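Local coordinates for FdtA domain-containing protein (Helicobacter canadensis MIT 98-5491, PDB 7N67), which probably acts as a 3,4-ketoisomerase on a dTDP-linked keto sugar in the biosynthesis of an unusual formylated sugar, at residues L76-V90 with M119-S133. Sequence-based numbering, arbitrary orientation.
Sequences LEQVLIMMDGSCEIV and MRNFSYGAKLLVLAS
A chi1 of -171° swings Glu88 CG away from its own amide N, and the chain continues extended, which brings its carboxylate to Arg120 and Asn121. Glu88 OE1 forms a salt bridge with Arg120 NH2 at 2.8 Å, though the hydrogen bond within it is bent and weak; Glu88 OE2 takes Asn121 ND2, also at 2.8 Å and almost in the amide plane. Glu88 OE1 is also hydrogen-bonded to Ser99 OG of strand 98-102. Val90 CG2 sits over the centre of one guanidinium face, 3.4 Å from Arg120 CZ. On the interior side, Cys87 SG lies 4.3 Å from the Phe122 ring centroid in an oblique sulfur-aromatic contact. Met82, bent at chi2 (-55°) and chi3, curls its CE to 3.8 Å from Ala126 CB, while Leu80 CD2 meets Met119 CE at 3.6 Å, a contact that joins the two sheets of the cupin barrel.

Strands 78-82 and 127-132 run antiparallel, with paired backbone bonds at Val79-Leu131 and Ile81-Leu129. A classic beta bulge follows, Met83 and Asp84 both facing Lys127, whose NZ bridges Asp84 OD2 at 3.1 Å and also bonds Gly125 O. Asp84 OD1 forms a salt bridge with Lys127 NZ of the second subunit, and Lys127 NZ returns it to Asp84 OD1 there. Both segments pass from one sheet to the other here: strand 78-84 lies between 107-111 and 127-132, and strand 87-92 between 98-102 and 116-120.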
ATOM      1  N   LEU B  76      -0.981  22.604 -20.877  1.00 35.28           N
ATOM      2  CA  LEU B  76      -1.317  21.279 -20.298  1.00 34.81           C
ATOM      3  C   LEU B  76      -2.225  21.446 -19.074  1.00 32.24           C
ATOM      4  O   LEU B  76      -1.814  22.142 -18.129  1.00 30.17           O
ATOM      5  CB  LEU B  76      -0.031  20.534 -19.923  1.00 34.38           C
ATOM      6  CG  LEU B  76      -0.241  19.073 -19.523  1.00 34.98           C
ATOM      7  CD1 LEU B  76      -0.735  18.252 -20.711  1.00 32.62           C
ATOM      8  CD2 LEU B  76       1.043  18.479 -18.958  1.00 36.42           C
ATOM      9  N   GLU B  77      -3.419  20.835 -19.108  1.00 30.43           N
ATOM     10  CA  GLU B  77      -4.316  20.704 -17.929  1.00 29.41           C
ATOM     11  C   GLU B  77      -4.121  19.283 -17.402  1.00 28.69           C
ATOM     12  O   GLU B  77      -3.836  18.399 -18.224  1.00 30.73           O
ATOM     13  CB  GLU B  77      -5.760  21.043 -18.297  1.00 31.28           C
ATOM     14  CG  GLU B  77      -5.961  22.478 -18.746  1.00 30.44           C
ATOM     15  CD  GLU B  77      -7.409  22.913 -18.910  1.00 32.37           C
ATOM     16  OE1 GLU B  77      -7.676  24.114 -18.767  1.00 37.17           O
ATOM     17  OE2 GLU B  77      -8.272  22.066 -19.190  1.00 34.27           O
ATOM     18  N   GLN B  78      -4.151  19.085 -16.083  1.00 28.44           N
ATOM     19  CA  GLN B  78      -3.935  17.757 -15.446  1.00 26.81           C
ATOM     20  C   GLN B  78      -5.019  17.527 -14.390  1.00 26.65           C
ATOM     21  O   GLN B  78      -5.564  18.525 -13.881  1.00 24.70           O
ATOM     22  CB  GLN B  78      -2.547  17.668 -14.815  1.00 27.10           C
ATOM     23  CG  GLN B  78      -1.401  17.613 -15.819  1.00 27.66           C
ATOM     24  CD  GLN B  78      -0.099  17.328 -15.111  1.00 27.06           C
ATOM     25  OE1 GLN B  78       0.014  17.505 -13.907  1.00 29.09           O
ATOM     26  NE2 GLN B  78       0.900  16.863 -15.837  1.00 27.24           N
ATOM     27  N   VAL B  79      -5.317  16.257 -14.086  1.00 27.99           N
ATOM     28  CA  VAL B  79      -6.080  15.850 -12.869  1.00 28.91           C
ATOM     29  C   VAL B  79      -5.235  14.849 -12.067  1.00 28.14           C
ATOM     30  O   VAL B  79      -4.864  13.812 -12.630  1.00 28.36           O
ATOM     31  CB  VAL B  79      -7.458  15.277 -13.232  1.00 30.53           C
ATOM     32  CG1 VAL B  79      -8.087  14.524 -12.069  1.00 33.71           C
ATOM     33  CG2 VAL B  79      -8.391  16.361 -13.719  1.00 30.94           C
ATOM     34  N   LEU B  80      -4.978  15.162 -10.794  1.00 27.18           N
ATOM     35  CA  LEU B  80      -4.109  14.376  -9.875  1.00 27.12           C
ATOM     36  C   LEU B  80      -4.990  13.538  -8.957  1.00 26.54           C
ATOM     37  O   LEU B  80      -5.991  14.066  -8.460  1.00 26.59           O
ATOM     38  CB  LEU B  80      -3.248  15.332  -9.044  1.00 27.60           C
ATOM     39  CG  LEU B  80      -1.912  15.723  -9.659  1.00 27.61           C
ATOM     40  CD1 LEU B  80      -2.111  16.463 -10.964  1.00 27.86           C
ATOM     41  CD2 LEU B  80      -1.103  16.547  -8.674  1.00 29.40           C
ATOM     42  N   ILE B  81      -4.626  12.278  -8.759  1.00 26.82           N
ATOM     43  CA  ILE B  81      -5.307  11.346  -7.816  1.00 25.75           C
ATOM     44  C   ILE B  81      -4.237  10.557  -7.059  1.00 24.67           C
ATOM     45  O   ILE B  81      -3.437   9.894  -7.729  1.00 21.27           O
ATOM     46  CB  ILE B  81      -6.237  10.424  -8.609  1.00 25.97           C
ATOM     47  CG1 ILE B  81      -7.169  11.253  -9.498  1.00 24.27           C
ATOM     48  CG2 ILE B  81      -6.987   9.504  -7.659  1.00 27.83           C
ATOM     49  CD1 ILE B  81      -7.948  10.455 -10.496  1.00 23.20           C
ATOM     50  N   MET B  82      -4.187  10.682  -5.731  1.00 25.33           N
ATOM     51  CA  MET B  82      -3.359   9.786  -4.873  1.00 26.33           C
ATOM     52  C   MET B  82      -4.067   8.443  -4.749  1.00 25.95           C
ATOM     53  O   MET B  82      -5.020   8.346  -3.963  1.00 24.20           O
ATOM     54  CB  MET B  82      -3.146  10.344  -3.463  1.00 26.83           C
ATOM     55  CG  MET B  82      -2.251  11.553  -3.449  1.00 28.14           C
ATOM     56  SD  MET B  82      -0.652  11.238  -4.237  1.00 28.70           S
ATOM     57  CE  MET B  82       0.057  10.097  -3.054  1.00 30.04           C
ATOM     58  N   MET B  83      -3.581   7.438  -5.460  1.00 28.47           N
ATOM     59  CA  MET B  83      -4.185   6.086  -5.406  1.00 34.66           C
ATOM     60  C   MET B  83      -3.747   5.362  -4.127  1.00 31.25           C
ATOM     61  O   MET B  83      -4.485   4.484  -3.688  1.00 33.83           O
ATOM     62  CB  MET B  83      -3.817   5.254  -6.637  1.00 37.76           C
ATOM     63  CG  MET B  83      -5.016   4.540  -7.187  1.00 45.64           C
ATOM     64  SD  MET B  83      -5.197   4.947  -8.917  1.00 55.63           S
ATOM     65  CE  MET B  83      -4.748   3.362  -9.615  1.00 65.75           C
ATOM     66  N   ASP B  84      -2.570   5.679  -3.597  1.00 29.23           N
ATOM     67  CA  ASP B  84      -2.011   5.040  -2.381  1.00 31.44           C
ATOM     68  C   ASP B  84      -1.290   6.102  -1.550  1.00 30.64           C
ATOM     69  O   ASP B  84      -0.461   6.834  -2.106  1.00 30.40           O
ATOM     70  CB  ASP B  84      -1.079   3.880  -2.724  1.00 31.23           C
ATOM     71  CG  ASP B  84      -0.957   2.865  -1.607  1.00 31.60           C
ATOM     72  OD1 ASP B  84      -1.979   2.543  -1.049  1.00 31.20           O
ATOM     73  OD2 ASP B  84       0.166   2.398  -1.319  1.00 37.81           O
ATOM     74  N   GLY B  85      -1.601   6.181  -0.260  1.00 29.81           N
ATOM     75  CA  GLY B  85      -0.865   7.058   0.665  1.00 28.48           C
ATOM     76  C   GLY B  85      -1.231   8.503   0.448  1.00 26.99           C
ATOM     77  O   GLY B  85      -2.332   8.785  -0.085  1.00 27.72           O
ATOM     78  N   SER B  86      -0.346   9.400   0.855  1.00 25.36           N
ATOM     79  CA  SER B  86      -0.626  10.848   0.902  1.00 25.84           C
ATOM     80  C   SER B  86       0.523  11.586   0.249  1.00 28.68           C
ATOM     81  O   SER B  86       1.689  11.094   0.291  1.00 28.11           O
ATOM     82  CB  SER B  86      -0.802  11.339   2.326  1.00 26.30           C
ATOM     83  OG  SER B  86       0.417  11.245   3.066  0.75 23.87           O
ATOM     84  N   CYS B  87       0.224  12.775  -0.241  1.00 31.12           N
ATOM     85  CA  CYS B  87       1.269  13.794  -0.425  1.00 33.31           C
ATOM     86  C   CYS B  87       0.657  15.186  -0.316  1.00 32.68           C
ATOM     87  O   CYS B  87      -0.575  15.300  -0.214  1.00 33.37           O
ATOM     88  CB  CYS B  87       2.027  13.546  -1.719  1.00 36.78           C
ATOM     89  SG  CYS B  87       1.395  14.490  -3.116  1.00 38.12           S
ATOM     90  N   GLU B  88       1.524  16.191  -0.240  1.00 31.87           N
ATOM     91  CA  GLU B  88       1.132  17.612  -0.185  1.00 32.09           C
ATOM     92  C   GLU B  88       1.396  18.237  -1.555  1.00 29.84           C
ATOM     93  O   GLU B  88       2.577  18.424  -1.899  1.00 27.75           O
ATOM     94  CB  GLU B  88       1.891  18.319   0.935  1.00 32.36           C
ATOM     95  CG  GLU B  88       1.363  19.713   1.175  1.00 34.90           C
ATOM     96  CD  GLU B  88       2.172  20.513   2.171  1.00 37.70           C
ATOM     97  OE1 GLU B  88       2.063  21.759   2.153  1.00 36.78           O
ATOM     98  OE2 GLU B  88       2.918  19.884   2.950  1.00 40.87           O
ATOM     99  N   ILE B  89       0.332  18.555  -2.292  1.00 31.36           N
ATOM    100  CA  ILE B  89       0.428  19.345  -3.557  1.00 31.42           C
ATOM    101  C   ILE B  89       0.569  20.816  -3.180  1.00 29.34           C
ATOM    102  O   ILE B  89      -0.284  21.293  -2.432  1.00 30.26           O
ATOM    103  CB  ILE B  89      -0.772  19.138  -4.499  1.00 31.71           C
ATOM    104  CG1 ILE B  89      -1.163  17.665  -4.657  1.00 32.78           C
ATOM    105  CG2 ILE B  89      -0.478  19.789  -5.841  1.00 33.54           C
ATOM    106  CD1 ILE B  89      -0.030  16.774  -5.069  1.00 32.98           C
ATOM    107  N   VAL B  90       1.609  21.481  -3.691  1.00 29.30           N
ATOM    108  CA  VAL B  90       1.849  22.941  -3.491  1.00 29.53           C
ATOM    109  C   VAL B  90       1.739  23.634  -4.850  1.00 28.04           C
ATOM    110  O   VAL B  90       2.530  23.319  -5.761  1.00 26.89           O
ATOM    111  CB  VAL B  90       3.206  23.245  -2.823  1.00 31.42           C
ATOM    112  CG1 VAL B  90       3.300  24.709  -2.420  1.00 29.65           C
ATOM    113  CG2 VAL B  90       3.471  22.351  -1.622  1.00 31.86           C
ATOM    114  N   MET B 119       4.993  18.522  -5.399  1.00 27.91           N
ATOM    115  CA  MET B 119       4.338  17.484  -4.593  1.00 31.19           C
ATOM    116  C   MET B 119       5.380  16.945  -3.620  1.00 32.99           C
ATOM    117  O   MET B 119       6.374  16.362  -4.061  1.00 34.31           O
ATOM    118  CB  MET B 119       3.707  16.374  -5.450  1.00 32.90           C
ATOM    119  CG  MET B 119       4.396  16.060  -6.772  1.00 34.88           C
ATOM    120  SD  MET B 119       4.142  17.236  -8.162  1.00 34.72           S
ATOM    121  CE  MET B 119       2.453  16.940  -8.684  1.00 40.55           C
ATOM    122  N   ARG B 120       5.161  17.204  -2.333  1.00 36.61           N
ATOM    123  CA  ARG B 120       6.135  16.909  -1.252  1.00 37.32           C
ATOM    124  C   ARG B 120       5.442  16.152  -0.110  1.00 34.48           C
ATOM    125  O   ARG B 120       4.209  15.941  -0.179  1.00 31.45           O
ATOM    126  CB  ARG B 120       6.765  18.222  -0.798  1.00 39.18           C
ATOM    127  CG  ARG B 120       5.761  19.337  -0.562  1.00 43.66           C
ATOM    128  CD  ARG B 120       6.409  20.544   0.089  1.00 45.36           C
ATOM    129  NE  ARG B 120       5.494  21.197   1.020  1.00 48.94           N
ATOM    130  CZ  ARG B 120       5.407  22.517   1.203  1.00 47.80           C
ATOM    131  NH1 ARG B 120       6.170  23.346   0.496  1.00 44.42           N
ATOM    132  NH2 ARG B 120       4.540  22.989   2.086  1.00 41.61           N
ATOM    133  N   ASN B 121       6.230  15.689   0.862  1.00 33.39           N
ATOM    134  CA  ASN B 121       5.734  14.932   2.044  1.00 33.98           C
ATOM    135  C   ASN B 121       4.959  13.700   1.563  1.00 31.54           C
ATOM    136  O   ASN B 121       3.925  13.369   2.150  1.00 31.79           O
ATOM    137  CB  ASN B 121       4.929  15.855   2.965  1.00 33.46           C
ATOM    138  CG  ASN B 121       5.765  17.036   3.411  1.00 34.11           C
ATOM    139  OD1 ASN B 121       6.938  16.864   3.736  1.00 31.06           O
ATOM    140  ND2 ASN B 121       5.189  18.232   3.421  1.00 35.37           N
ATOM    141  N   PHE B 122       5.440  13.076   0.491  1.00 31.47           N
ATOM    142  CA  PHE B 122       4.956  11.768   0.014  1.00 31.26           C
ATOM    143  C   PHE B 122       5.099  10.805   1.180  1.00 30.15           C
ATOM    144  O   PHE B 122       6.190  10.750   1.731  1.00 32.51           O
ATOM    145  CB  PHE B 122       5.782  11.243  -1.159  1.00 31.18           C
ATOM    146  CG  PHE B 122       5.358  11.737  -2.515  1.00 32.72           C
ATOM    147  CD1 PHE B 122       6.176  12.587  -3.249  1.00 31.04           C
ATOM    148  CD2 PHE B 122       4.151  11.326  -3.069  1.00 31.24           C
ATOM    149  CE1 PHE B 122       5.788  13.023  -4.503  1.00 31.95           C
ATOM    150  CE2 PHE B 122       3.763  11.773  -4.319  1.00 30.50           C
ATOM    151  CZ  PHE B 122       4.579  12.618  -5.032  1.00 30.57           C
ATOM    152  N   SER B 123       4.059  10.052   1.518  1.00 28.37           N
ATOM    153  CA  SER B 123       4.226   8.876   2.400  1.00 27.23           C
ATOM    154  C   SER B 123       5.075   7.852   1.645  1.00 26.93           C
ATOM    155  O   SER B 123       5.066   7.845   0.411  1.00 27.62           O
ATOM    156  CB  SER B 123       2.916   8.309   2.871  1.00 26.05           C
ATOM    157  OG  SER B 123       2.051   8.055   1.791  1.00 26.92           O
ATOM    158  N   TYR B 124       5.794   7.017   2.371  1.00 27.09           N
ATOM    159  CA  TYR B 124       6.783   6.092   1.784  1.00 27.60           C
ATOM    160  C   TYR B 124       6.044   5.079   0.898  1.00 28.11           C
ATOM    161  O   TYR B 124       5.101   4.387   1.370  1.00 28.91           O
ATOM    162  CB  TYR B 124       7.626   5.464   2.887  1.00 27.77           C
ATOM    163  CG  TYR B 124       8.801   4.700   2.358  1.00 27.10           C
ATOM    164  CD1 TYR B 124      10.051   5.300   2.257  1.00 28.28           C
ATOM    165  CD2 TYR B 124       8.641   3.404   1.900  1.00 25.96           C
ATOM    166  CE1 TYR B 124      11.137   4.612   1.741  1.00 26.62           C
ATOM    167  CE2 TYR B 124       9.712   2.702   1.379  1.00 27.60           C
ATOM    168  CZ  TYR B 124      10.958   3.306   1.316  1.00 28.54           C
ATOM    169  OH  TYR B 124      12.010   2.615   0.811  1.00 34.34           O
ATOM    170  N   GLY B 125       6.432   5.051  -0.383  1.00 27.48           N
ATOM    171  CA  GLY B 125       5.844   4.177  -1.410  1.00 28.75           C
ATOM    172  C   GLY B 125       4.498   4.682  -1.912  1.00 28.33           C
ATOM    173  O   GLY B 125       3.852   3.909  -2.625  1.00 28.40           O
ATOM    174  N   ALA B 126       4.106   5.924  -1.585  1.00 28.81           N
ATOM    175  CA  ALA B 126       2.863   6.576  -2.056  1.00 28.27           C
ATOM    176  C   ALA B 126       2.864   6.635  -3.589  1.00 31.39           C
ATOM    177  O   ALA B 126       3.945   6.829  -4.192  1.00 31.13           O
ATOM    178  CB  ALA B 126       2.723   7.959  -1.482  1.00 27.43           C
ATOM    179  N   LYS B 127       1.677   6.499  -4.182  1.00 30.51           N
ATOM    180  CA  LYS B 127       1.469   6.370  -5.639  1.00 28.96           C
ATOM    181  C   LYS B 127       0.506   7.461  -6.082  1.00 27.24           C
ATOM    182  O   LYS B 127      -0.549   7.628  -5.417  1.00 24.47           O
ATOM    183  CB  LYS B 127       0.949   4.965  -5.926  1.00 29.41           C
ATOM    184  CG  LYS B 127       1.777   3.895  -5.238  1.00 30.81           C
ATOM    185  CD  LYS B 127       1.467   2.467  -5.665  1.00 31.91           C
ATOM    186  CE  LYS B 127       2.306   1.446  -4.912  1.00 31.16           C
ATOM    187  NZ  LYS B 127       2.271   1.702  -3.447  1.00 31.10           N
ATOM    188  N   LEU B 128       0.896   8.198  -7.125  1.00 23.49           N
ATOM    189  CA  LEU B 128       0.102   9.305  -7.700  1.00 21.52           C
ATOM    190  C   LEU B 128      -0.255   8.937  -9.134  1.00 22.27           C
ATOM    191  O   LEU B 128       0.654   8.490  -9.870  1.00 22.55           O
ATOM    192  CB  LEU B 128       0.948  10.570  -7.656  1.00 22.53           C
ATOM    193  CG  LEU B 128       0.381  11.784  -8.391  1.00 22.06           C
ATOM    194  CD1 LEU B 128      -0.896  12.270  -7.723  1.00 22.71           C
ATOM    195  CD2 LEU B 128       1.410  12.901  -8.433  1.00 23.12           C
ATOM    196  N   LEU B 129      -1.534   9.069  -9.491  1.00 21.63           N
ATOM    197  CA  LEU B 129      -2.016   8.931 -10.887  1.00 22.19           C
ATOM    198  C   LEU B 129      -2.271  10.330 -11.432  1.00 21.55           C
ATOM    199  O   LEU B 129      -2.814  11.160 -10.675  1.00 21.91           O
ATOM    200  CB  LEU B 129      -3.296   8.088 -10.901  1.00 22.73           C
ATOM    201  CG  LEU B 129      -3.949   7.930 -12.269  1.00 23.95           C
ATOM    202  CD1 LEU B 129      -3.041   7.172 -13.233  1.00 23.69           C
ATOM    203  CD2 LEU B 129      -5.297   7.243 -12.126  1.00 25.76           C
ATOM    204  N   VAL B 130      -1.876  10.586 -12.681  1.00 22.84           N
ATOM    205  CA  VAL B 130      -2.102  11.902 -13.355  1.00 23.92           C
ATOM    206  C   VAL B 130      -2.783  11.658 -14.703  1.00 23.47           C
ATOM    207  O   VAL B 130      -2.211  10.949 -15.560  1.00 22.66           O
ATOM    208  CB  VAL B 130      -0.794  12.701 -13.523  1.00 25.33           C
ATOM    209  CG1 VAL B 130      -1.045  14.061 -14.164  1.00 25.69           C
ATOM    210  CG2 VAL B 130      -0.071  12.885 -12.197  1.00 27.49           C
ATOM    211  N   LEU B 131      -3.976  12.209 -14.861  1.00 23.71           N
ATOM    212  CA  LEU B 131      -4.704  12.269 -16.151  1.00 25.56           C
ATOM    213  C   LEU B 131      -4.299  13.582 -16.819  1.00 26.98           C
ATOM    214  O   LEU B 131      -4.502  14.643 -16.180  1.00 27.82           O
ATOM    215  CB  LEU B 131      -6.206  12.224 -15.854  1.00 26.17           C
ATOM    216  CG  LEU B 131      -6.825  10.846 -15.577  1.00 27.56           C
ATOM    217  CD1 LEU B 131      -5.819   9.827 -15.083  1.00 28.47           C
ATOM    218  CD2 LEU B 131      -7.959  10.965 -14.582  1.00 28.58           C
ATOM    219  N   ALA B 132      -3.696  13.522 -18.009  1.00 27.53           N
ATOM    220  CA  ALA B 132      -3.176  14.707 -18.735  1.00 28.11           C
ATOM    221  C   ALA B 132      -3.957  14.935 -20.037  1.00 30.01           C
ATOM    222  O   ALA B 132      -4.319  13.928 -20.692  1.00 27.88           O
ATOM    223  CB  ALA B 132      -1.694  14.540 -18.992  1.00 28.00           C
ATOM    224  N   SER B 133      -4.096  16.220 -20.412  1.00 30.96           N
ATOM    225  CA  SER B 133      -4.900  16.768 -21.538  1.00 31.86           C
ATOM    226  C   SER B 133      -4.170  16.661 -22.880  1.00 32.46           C
ATOM    227  O   SER B 133      -4.793  17.019 -23.894  1.00 35.90           O
ATOM    228  CB  SER B 133      -5.275  18.219 -21.273  1.00 35.12           C
ATOM    229  OG  SER B 133      -4.144  19.096 -21.409  1.00 33.93           O
TER
HETATM  230  O   HOH W   1       1.294  13.871   2.853  1.00 32.80           O